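Local coordinates for protein actin depolymerization factor 2 (Plasmodium berghei, PDB 2XFA) that probably binds actin and drives the disassembly and turnover of actin filaments, as other proteins of the ADF/cofilin family do, at residues Val10-Ser13 / Asp14-Tyr18; Thr54-Asp57 / Asn58-Arg62; Met61-Lys64 / Asn65-Asn69; Glu139-Lys142 / Ala143-Asn147. All coordinates share one frame; numbering follows the deposited sequence.

Overall arrangement
All four contacts are local, each made within one continuous run of chain, so none closes a long loop. From the N terminus, interaction 1 turns edge strand 11-12 into helix 14-24. Interaction 2 opens helix 56-65 and interaction 3 ends it; they overlap through Met61 and Arg62, while the others follow in series and none nests or crosses. Interaction 4 lies on the last helix, 137-146. Interactions 2 and 4 touch: Asp57 OD1 forms a salt bridge with Lys142 NZ at 3.0 Å, and Ile60 CG1 packs on Leu141 CD1. Interaction 1 stands apart, on the opposite side of the chain's centre from both, with centres about 26 and 28 Å away.

Interaction 1 (Val10-Ser13 / Asp14-Tyr18); sequences VNVS and DECIY
Ser13 and Cys16 meet where the short edge strand 11-12 passes almost directly into helix 14-24, the amino-terminal strand-to-helix junction of this ADF/cofilin fold and a compact example of how a chain leaves a sheet. Asp14 follows Ser13 directly and sets out away from it; its backbone N, although near Ser13 OG, is too poorly aligned for a hydrogen bond. Glu15 only brushes the serine: its CB lies 4.1 Å from Ser13 OG, and the chain, bent at its second torsion, carries the carboxylate away, near Glu19, whose like charge would probably disfavour the approach. Cys16 supplies the polar link. Its N-H donates to Ser13 O at 2.9 Å, with the nitrogen 49° above the carbonyl plane, so the turn is closed over three residues by a bond that misses the lone pairs. The thiol stands beside its own backbone N (chi1 -77°), which leaves SG on the strand side, 4.1 Å from Val12 CG1. Beyond the junction, Tyr34 OH bonds to Cys16 O, and backbone bonds from Asn11 and Ser13 to Ile42 hold the strand to its neighbour 41-48. Ile17 completes the apolar side by reaching back over the first turn: CD1 approaches Ser13 O at 3.6 Å, and Val12 CG1 receives two carbons of the helix, Cys16 CB at 4.0 Å and Ile17 CD1 at 4.2 Å.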
# COMPACT_ATOMS: atom_id res chain seq x y z
N VAL A 10 10.01 -13.96 7.73
CA VAL A 10 8.96 -14.05 6.71
C VAL A 10 9.53 -13.92 5.29
O VAL A 10 10.51 -13.20 5.07
CB VAL A 10 7.81 -13.04 6.97
CG1 VAL A 10 8.12 -12.17 8.18
CG2 VAL A 10 7.53 -12.19 5.74
N ASN A 11 8.94 -14.65 4.34
CA ASN A 11 9.31 -14.56 2.93
C ASN A 11 8.16 -14.01 2.08
O ASN A 11 7.04 -13.81 2.58
CB ASN A 11 9.74 -15.93 2.39
CG ASN A 11 8.55 -16.80 1.98
OD1 ASN A 11 7.43 -16.58 2.42
ND2 ASN A 11 8.81 -17.79 1.13
N VAL A 12 8.44 -13.80 0.80
CA VAL A 12 7.51 -13.11 -0.09
C VAL A 12 6.97 -14.02 -1.20
O VAL A 12 7.74 -14.52 -2.02
CB VAL A 12 8.18 -11.89 -0.76
CG1 VAL A 12 7.14 -11.06 -1.51
CG2 VAL A 12 8.91 -11.05 0.26
N SER A 13 5.66 -14.21 -1.23
CA SER A 13 5.01 -15.04 -2.23
C SER A 13 5.11 -14.45 -3.63
O SER A 13 4.99 -13.24 -3.81
CB SER A 13 3.53 -15.24 -1.89
OG SER A 13 2.89 -16.02 -2.88
N ASP A 14 5.31 -15.32 -4.62
CA ASP A 14 5.52 -14.89 -6.00
C ASP A 14 4.30 -14.22 -6.65
O ASP A 14 4.45 -13.40 -7.54
CB ASP A 14 5.99 -16.07 -6.85
CG ASP A 14 7.23 -16.73 -6.27
OD1 ASP A 14 8.34 -16.19 -6.47
OD2 ASP A 14 7.08 -17.77 -5.59
N GLU A 15 3.10 -14.58 -6.19
CA GLU A 15 1.89 -13.87 -6.63
C GLU A 15 2.01 -12.37 -6.32
O GLU A 15 1.41 -11.54 -7.00
CB GLU A 15 0.65 -14.45 -5.94
CG GLU A 15 -0.42 -15.00 -6.90
CD GLU A 15 -1.61 -14.04 -7.13
OE1 GLU A 15 -1.86 -13.68 -8.30
OE2 GLU A 15 -2.29 -13.67 -6.15
N CYS A 16 2.78 -12.04 -5.29
CA CYS A 16 2.92 -10.65 -4.86
C CYS A 16 3.45 -9.81 -5.99
O CYS A 16 2.85 -8.80 -6.36
CB CYS A 16 3.85 -10.53 -3.66
SG CYS A 16 3.09 -11.03 -2.12
N ILE A 17 4.58 -10.24 -6.55
CA ILE A 17 5.22 -9.52 -7.64
C ILE A 17 4.41 -9.67 -8.92
O ILE A 17 4.33 -8.74 -9.73
CB ILE A 17 6.69 -9.96 -7.86
CG1 ILE A 17 7.46 -9.97 -6.53
CG2 ILE A 17 7.38 -9.04 -8.84
CD1 ILE A 17 7.22 -11.20 -5.69
N TYR A 18 3.79 -10.83 -9.09
CA TYR A 18 2.90 -11.05 -10.22
C TYR A 18 1.89 -9.92 -10.31
O TYR A 18 1.75 -9.30 -11.35
CB TYR A 18 2.17 -12.39 -10.09
CG TYR A 18 1.08 -12.63 -11.12
CD1 TYR A 18 1.40 -12.81 -12.46
CD2 TYR A 18 -0.26 -12.70 -10.75
CE1 TYR A 18 0.41 -13.04 -13.41
CE2 TYR A 18 -1.26 -12.93 -11.69
CZ TYR A 18 -0.91 -13.10 -13.02
OH TYR A 18 -1.89 -13.32 -13.97

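Interaction 2 (Thr54-Asp57 / Asn58-Arg62); sequences TSLD and NIIMR
Leu56 lies against Ile59 and Ile60 in the first turn of helix 56-65, and its side chain illustrates how a helix start can be apolar on one flank and capped on another. From CB, which leaves the backbone away from residues 58-62, the chain runs to CG, set opposite its own N (chi1 -180°); CG is the first atom to touch, 3.7 Å from Ile60 CD1. Of the two methyls, CD1 is the nearer to the isoleucines, 4.0 Å from Ile60 CD1; its approach to Ile59 CG2 is less certain, because that methyl is modelled too close to Leu56 O. The leucine crosses both obliquely instead of running alongside them, and it also touches Met79 and Pro80 of strand 73-81. The other flank belongs to Ser55, the N-cap residue. Its OG accepts a weak bond from Asn58 N, 3.4 Å long but fairly straight at 159°, and its CB abuts Asn58 CB at the same separation. The first helical bonds follow: Ile59 N donates to Ser55 O, and Met61 N donates to Asp57 O at 2.9 Å. Asp57 OD1 forms a salt bridge with Lys142 NZ of helix 137-146. The weak cap thus supplements the backbone bonds, and a negative charge placed this near the amino end would probably be stabilised by the helix dipole as well as by the lysine.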
# COMPACT_ATOMS: atom_id res chain seq x y z
N THR A 54 -11.06 6.63 -10.91
CA THR A 54 -10.32 7.76 -11.44
C THR A 54 -9.94 8.78 -10.38
O THR A 54 -8.90 9.42 -10.47
CB THR A 54 -11.16 8.48 -12.50
OG1 THR A 54 -12.02 9.44 -11.87
CG2 THR A 54 -12.01 7.48 -13.26
N SER A 55 -10.81 8.94 -9.39
CA SER A 55 -10.62 9.94 -8.34
C SER A 55 -9.55 9.50 -7.35
O SER A 55 -9.52 8.34 -6.94
CB SER A 55 -11.95 10.16 -7.62
OG SER A 55 -11.91 11.30 -6.78
N LEU A 56 -8.68 10.41 -6.95
CA LEU A 56 -7.70 10.14 -5.90
C LEU A 56 -8.41 9.91 -4.57
O LEU A 56 -8.21 8.91 -3.87
CB LEU A 56 -6.74 11.31 -5.75
CG LEU A 56 -5.65 11.13 -4.68
CD1 LEU A 56 -4.87 9.86 -4.94
CD2 LEU A 56 -4.73 12.33 -4.63
N ASP A 57 -9.22 10.89 -4.21
CA ASP A 57 -10.02 10.82 -3.01
C ASP A 57 -10.85 9.56 -3.01
O ASP A 57 -10.96 8.90 -1.98
CB ASP A 57 -10.86 12.07 -2.95
CG ASP A 57 -10.06 13.29 -3.35
OD1 ASP A 57 -9.40 13.87 -2.46
OD2 ASP A 57 -10.03 13.62 -4.56
N ASN A 58 -11.40 9.18 -4.15
CA ASN A 58 -12.14 7.93 -4.19
C ASN A 58 -11.23 6.73 -4.01
O ASN A 58 -11.62 5.74 -3.40
CB ASN A 58 -12.96 7.79 -5.46
CG ASN A 58 -14.35 7.22 -5.19
OD1 ASN A 58 -14.55 6.01 -5.16
ND2 ASN A 58 -15.31 8.11 -4.96
N ILE A 59 -10.01 6.78 -4.52
CA ILE A 59 -9.19 5.60 -4.37
C ILE A 59 -8.74 5.44 -2.90
O ILE A 59 -8.75 4.35 -2.36
CB ILE A 59 -8.04 5.54 -5.41
CG1 ILE A 59 -7.21 4.28 -5.23
CG2 ILE A 59 -7.15 6.75 -5.31
CD1 ILE A 59 -6.09 4.49 -4.31
N ILE A 60 -8.36 6.55 -2.28
CA ILE A 60 -7.99 6.62 -0.87
C ILE A 60 -9.16 6.13 0.01
O ILE A 60 -8.96 5.37 0.96
CB ILE A 60 -7.62 8.06 -0.48
CG1 ILE A 60 -6.31 8.49 -1.16
CG2 ILE A 60 -7.52 8.22 1.04
CD1 ILE A 60 -6.10 10.01 -1.16
N MET A 61 -10.38 6.52 -0.34
CA MET A 61 -11.57 6.05 0.38
C MET A 61 -11.72 4.53 0.28
O MET A 61 -11.96 3.85 1.29
CB MET A 61 -12.82 6.76 -0.12
CG MET A 61 -14.10 6.33 0.55
SD MET A 61 -15.51 6.97 -0.35
CE MET A 61 -15.23 6.25 -1.97
N ARG A 62 -11.56 4.00 -0.93
CA ARG A 62 -11.67 2.56 -1.14
C ARG A 62 -10.60 1.78 -0.38
O ARG A 62 -10.86 0.73 0.19
CB ARG A 62 -11.57 2.25 -2.63
CG ARG A 62 -12.66 2.91 -3.46
CD ARG A 62 -13.84 2.00 -3.64
NE ARG A 62 -13.66 1.10 -4.77
CZ ARG A 62 -14.25 1.25 -5.95
NH1 ARG A 62 -15.07 2.27 -6.17
NH2 ARG A 62 -14.02 0.37 -6.92

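Interaction 3 (Met61-Lys64 / Asn65-Asn69); sequences MRIK and NNLKN
Ile63 and Leu67 run alongside each other in the same direction, one turn apart, with Ile63 CG2 4.0 Å from Leu67 CD1. The leucine's CG stands beside its own backbone N (chi1 -58°), which folds the branch back over the preceding turn and brings CG to 3.4 Å from Ile63 O. Both residues face strand 73-81, where they touch Ile75. Asn65 uses a similar first torsion on the outer side: its amide turns back along Met61, ND2 lying 4.0 Å from Met61 CG, and although ND2 is also near Met61 O the angle is too poor for a hydrogen bond. Lys64, bent partway along its chain, passes its CD 4.1 Å from Asn65 OD1. The backbone bonds change character along this run. Asn65 N donates to Met61 O at 3.1 Å, a four-residue step, whereas Asn66 N to Ile63 O and Leu67 N to Lys64 O span three, with their donors well above the carbonyl planes. Such tightening from alpha-helical to 3-10-like bonding is a common way for a helix to end, and here it releases the chain from helix 56-65 into the loop before strand 73-81 of the ADF/cofilin fold.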
# COMPACT_ATOMS: atom_id res chain seq x y z
N MET A 61 -10.38 6.52 -0.34
CA MET A 61 -11.57 6.05 0.38
C MET A 61 -11.72 4.53 0.28
O MET A 61 -11.96 3.85 1.29
CB MET A 61 -12.82 6.76 -0.12
CG MET A 61 -14.10 6.33 0.55
SD MET A 61 -15.51 6.97 -0.35
CE MET A 61 -15.23 6.25 -1.97
N ARG A 62 -11.56 4.00 -0.93
CA ARG A 62 -11.67 2.56 -1.14
C ARG A 62 -10.60 1.78 -0.38
O ARG A 62 -10.86 0.73 0.19
CB ARG A 62 -11.57 2.25 -2.63
CG ARG A 62 -12.66 2.91 -3.46
CD ARG A 62 -13.84 2.00 -3.64
NE ARG A 62 -13.66 1.10 -4.77
CZ ARG A 62 -14.25 1.25 -5.95
NH1 ARG A 62 -15.07 2.27 -6.17
NH2 ARG A 62 -14.02 0.37 -6.92
N ILE A 63 -9.37 2.29 -0.39
CA ILE A 63 -8.31 1.64 0.35
C ILE A 63 -8.63 1.64 1.83
O ILE A 63 -8.48 0.63 2.49
CB ILE A 63 -6.95 2.33 0.16
CG1 ILE A 63 -6.51 2.22 -1.29
CG2 ILE A 63 -5.92 1.69 1.05
CD1 ILE A 63 -5.22 3.00 -1.57
N LYS A 64 -9.08 2.78 2.33
CA LYS A 64 -9.36 2.94 3.74
C LYS A 64 -10.41 1.94 4.22
O LYS A 64 -10.30 1.37 5.30
CB LYS A 64 -9.80 4.36 4.04
CG LYS A 64 -10.14 4.61 5.51
CD LYS A 64 -11.55 5.15 5.66
CE LYS A 64 -11.98 5.18 7.12
NZ LYS A 64 -13.37 5.72 7.29
N ASN A 65 -11.41 1.70 3.39
CA ASN A 65 -12.48 0.80 3.80
C ASN A 65 -11.99 -0.64 3.92
O ASN A 65 -12.67 -1.46 4.51
CB ASN A 65 -13.66 0.90 2.84
CG ASN A 65 -14.42 2.19 3.00
OD1 ASN A 65 -14.49 2.73 4.10
ND2 ASN A 65 -14.99 2.69 1.90
N ASN A 66 -10.80 -0.93 3.39
CA ASN A 66 -10.18 -2.25 3.53
C ASN A 66 -9.21 -2.38 4.70
O ASN A 66 -8.61 -3.44 4.90
CB ASN A 66 -9.40 -2.65 2.27
CG ASN A 66 -10.30 -2.90 1.07
OD1 ASN A 66 -10.35 -2.10 0.13
ND2 ASN A 66 -11.02 -4.02 1.09
N LEU A 67 -9.03 -1.31 5.46
CA LEU A 67 -8.06 -1.30 6.55
C LEU A 67 -8.75 -1.30 7.90
O LEU A 67 -9.92 -0.97 8.00
CB LEU A 67 -7.16 -0.06 6.44
CG LEU A 67 -6.42 0.00 5.09
CD1 LEU A 67 -5.62 1.30 4.97
CD2 LEU A 67 -5.51 -1.23 4.92
N LYS A 68 -8.02 -1.65 8.96
CA LYS A 68 -8.59 -1.61 10.32
C LYS A 68 -7.60 -0.97 11.27
O LYS A 68 -6.42 -0.93 11.01
CB LYS A 68 -8.90 -3.02 10.81
CG LYS A 68 -9.77 -3.84 9.87
CD LYS A 68 -10.24 -5.14 10.55
CE LYS A 68 -11.34 -5.84 9.76
NZ LYS A 68 -11.80 -7.09 10.43
N ASN A 69 -8.09 -0.52 12.41
CA ASN A 69 -7.24 0.09 13.40
C ASN A 69 -6.33 -0.92 14.10
O ASN A 69 -5.50 -0.55 14.90
CB ASN A 69 -8.11 0.72 14.46
CG ASN A 69 -7.85 2.16 14.63
OD1 ASN A 69 -7.04 2.76 13.89
ND2 ASN A 69 -8.54 2.76 15.59

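Interaction 4 (Glu139-Lys142 / Ala143-Asn147); sequences EELK and AIILN
Leu141 and Ile145 form the tight core of this helical turn, with Leu141 CD2 3.6 Å from Ile145 CD1 and 3.8 Å from its CG1. The isoleucine's CG1 stands beside its own backbone N (chi1 -60°), which swings the branch back along the helix onto the leucine, and it passes only 3.0 Å from Leu141 O. That same carbonyl takes the N-H of Ile145 at 2.8 Å and 174°, so one oxygen is covered by carbon and bonded at once. Regular helical bonds continue round the cylinder: Ile144 N donates to Glu140 O and Leu146 N to Lys142 O. The outer side is looser and more polar where the side chains of Glu139 and Glu140 set out away from residues 143-147. Leu146, though exposed, packs closely on the lysine: its CD1 lies 3.7 Å from Lys142 CG and 3.4 Å from Lys142 NZ. The lysine runs extended to a final bend at chi4, and its NZ forms a salt bridge with Asp57 OD1 of helix 56-65, the methyl being merely a close neighbour. Past the last turn, Asn147 leaves helical geometry, though its N still reaches Ala143 O. Helix 137-146 thus lies against the sheet through Leu141, which touches Leu128, Met79 and Ile95, and through Ile145, which touches Met79, Ile81 and Tyr93, with helix 56-65 as its flanking neighbour.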
# COMPACT_ATOMS: atom_id res chain seq x y z
N GLU A 139 -7.37 11.68 5.54
CA GLU A 139 -6.88 13.06 5.50
C GLU A 139 -5.35 13.11 5.51
O GLU A 139 -4.74 13.94 4.85
CB GLU A 139 -7.44 13.87 6.67
CG GLU A 139 -6.85 15.27 6.73
CD GLU A 139 -7.67 16.24 7.59
OE1 GLU A 139 -8.25 15.81 8.61
OE2 GLU A 139 -7.71 17.45 7.23
N GLU A 140 -4.74 12.21 6.25
CA GLU A 140 -3.30 12.21 6.37
C GLU A 140 -2.66 11.81 5.04
O GLU A 140 -1.74 12.46 4.56
CB GLU A 140 -2.85 11.28 7.49
CG GLU A 140 -1.58 11.76 8.17
CD GLU A 140 -1.23 10.98 9.43
OE1 GLU A 140 -1.54 11.49 10.55
OE2 GLU A 140 -0.63 9.89 9.30
N LEU A 141 -3.13 10.72 4.44
CA LEU A 141 -2.55 10.30 3.17
C LEU A 141 -2.68 11.41 2.13
O LEU A 141 -1.73 11.68 1.39
CB LEU A 141 -3.23 9.05 2.63
CG LEU A 141 -2.51 7.87 1.98
CD1 LEU A 141 -3.47 7.19 1.01
CD2 LEU A 141 -1.19 8.18 1.33
N LYS A 142 -3.85 12.04 2.06
CA LYS A 142 -4.05 13.14 1.12
C LYS A 142 -3.04 14.28 1.38
O LYS A 142 -2.37 14.74 0.45
CB LYS A 142 -5.50 13.64 1.15
CG LYS A 142 -5.84 14.61 0.03
CD LYS A 142 -7.35 14.84 -0.06
CE LYS A 142 -7.71 16.01 -0.98
NZ LYS A 142 -7.12 15.88 -2.35
N ALA A 143 -2.91 14.68 2.64
CA ALA A 143 -2.00 15.74 3.05
C ALA A 143 -0.59 15.39 2.62
O ALA A 143 0.12 16.19 2.05
CB ALA A 143 -2.05 15.94 4.56
N ILE A 144 -0.17 14.16 2.90
CA ILE A 144 1.15 13.73 2.48
C ILE A 144 1.29 13.80 0.97
O ILE A 144 2.16 14.47 0.43
CB ILE A 144 1.41 12.30 2.94
CG1 ILE A 144 1.75 12.29 4.43
CG2 ILE A 144 2.54 11.70 2.13
CD1 ILE A 144 1.62 10.90 5.06
N ILE A 145 0.39 13.14 0.27
CA ILE A 145 0.47 13.15 -1.18
C ILE A 145 0.55 14.59 -1.72
O ILE A 145 1.40 14.89 -2.56
CB ILE A 145 -0.67 12.34 -1.79
CG1 ILE A 145 -0.57 10.89 -1.30
CG2 ILE A 145 -0.60 12.41 -3.29
CD1 ILE A 145 -1.70 10.02 -1.73
N LEU A 146 -0.29 15.48 -1.21
CA LEU A 146 -0.36 16.85 -1.73
C LEU A 146 0.82 17.75 -1.34
O LEU A 146 1.17 18.66 -2.09
CB LEU A 146 -1.69 17.52 -1.36
CG LEU A 146 -2.91 16.76 -1.88
CD1 LEU A 146 -4.22 17.51 -1.61
CD2 LEU A 146 -2.75 16.43 -3.37
N ASN A 147 1.41 17.53 -0.17
CA ASN A 147 2.61 18.28 0.22
C ASN A 147 3.87 17.69 -0.36
O ASN A 147 4.93 17.69 0.28
CB ASN A 147 2.74 18.37 1.74
CG ASN A 147 1.85 19.43 2.32
OD1 ASN A 147 1.95 20.61 1.97
ND2 ASN A 147 0.96 19.01 3.21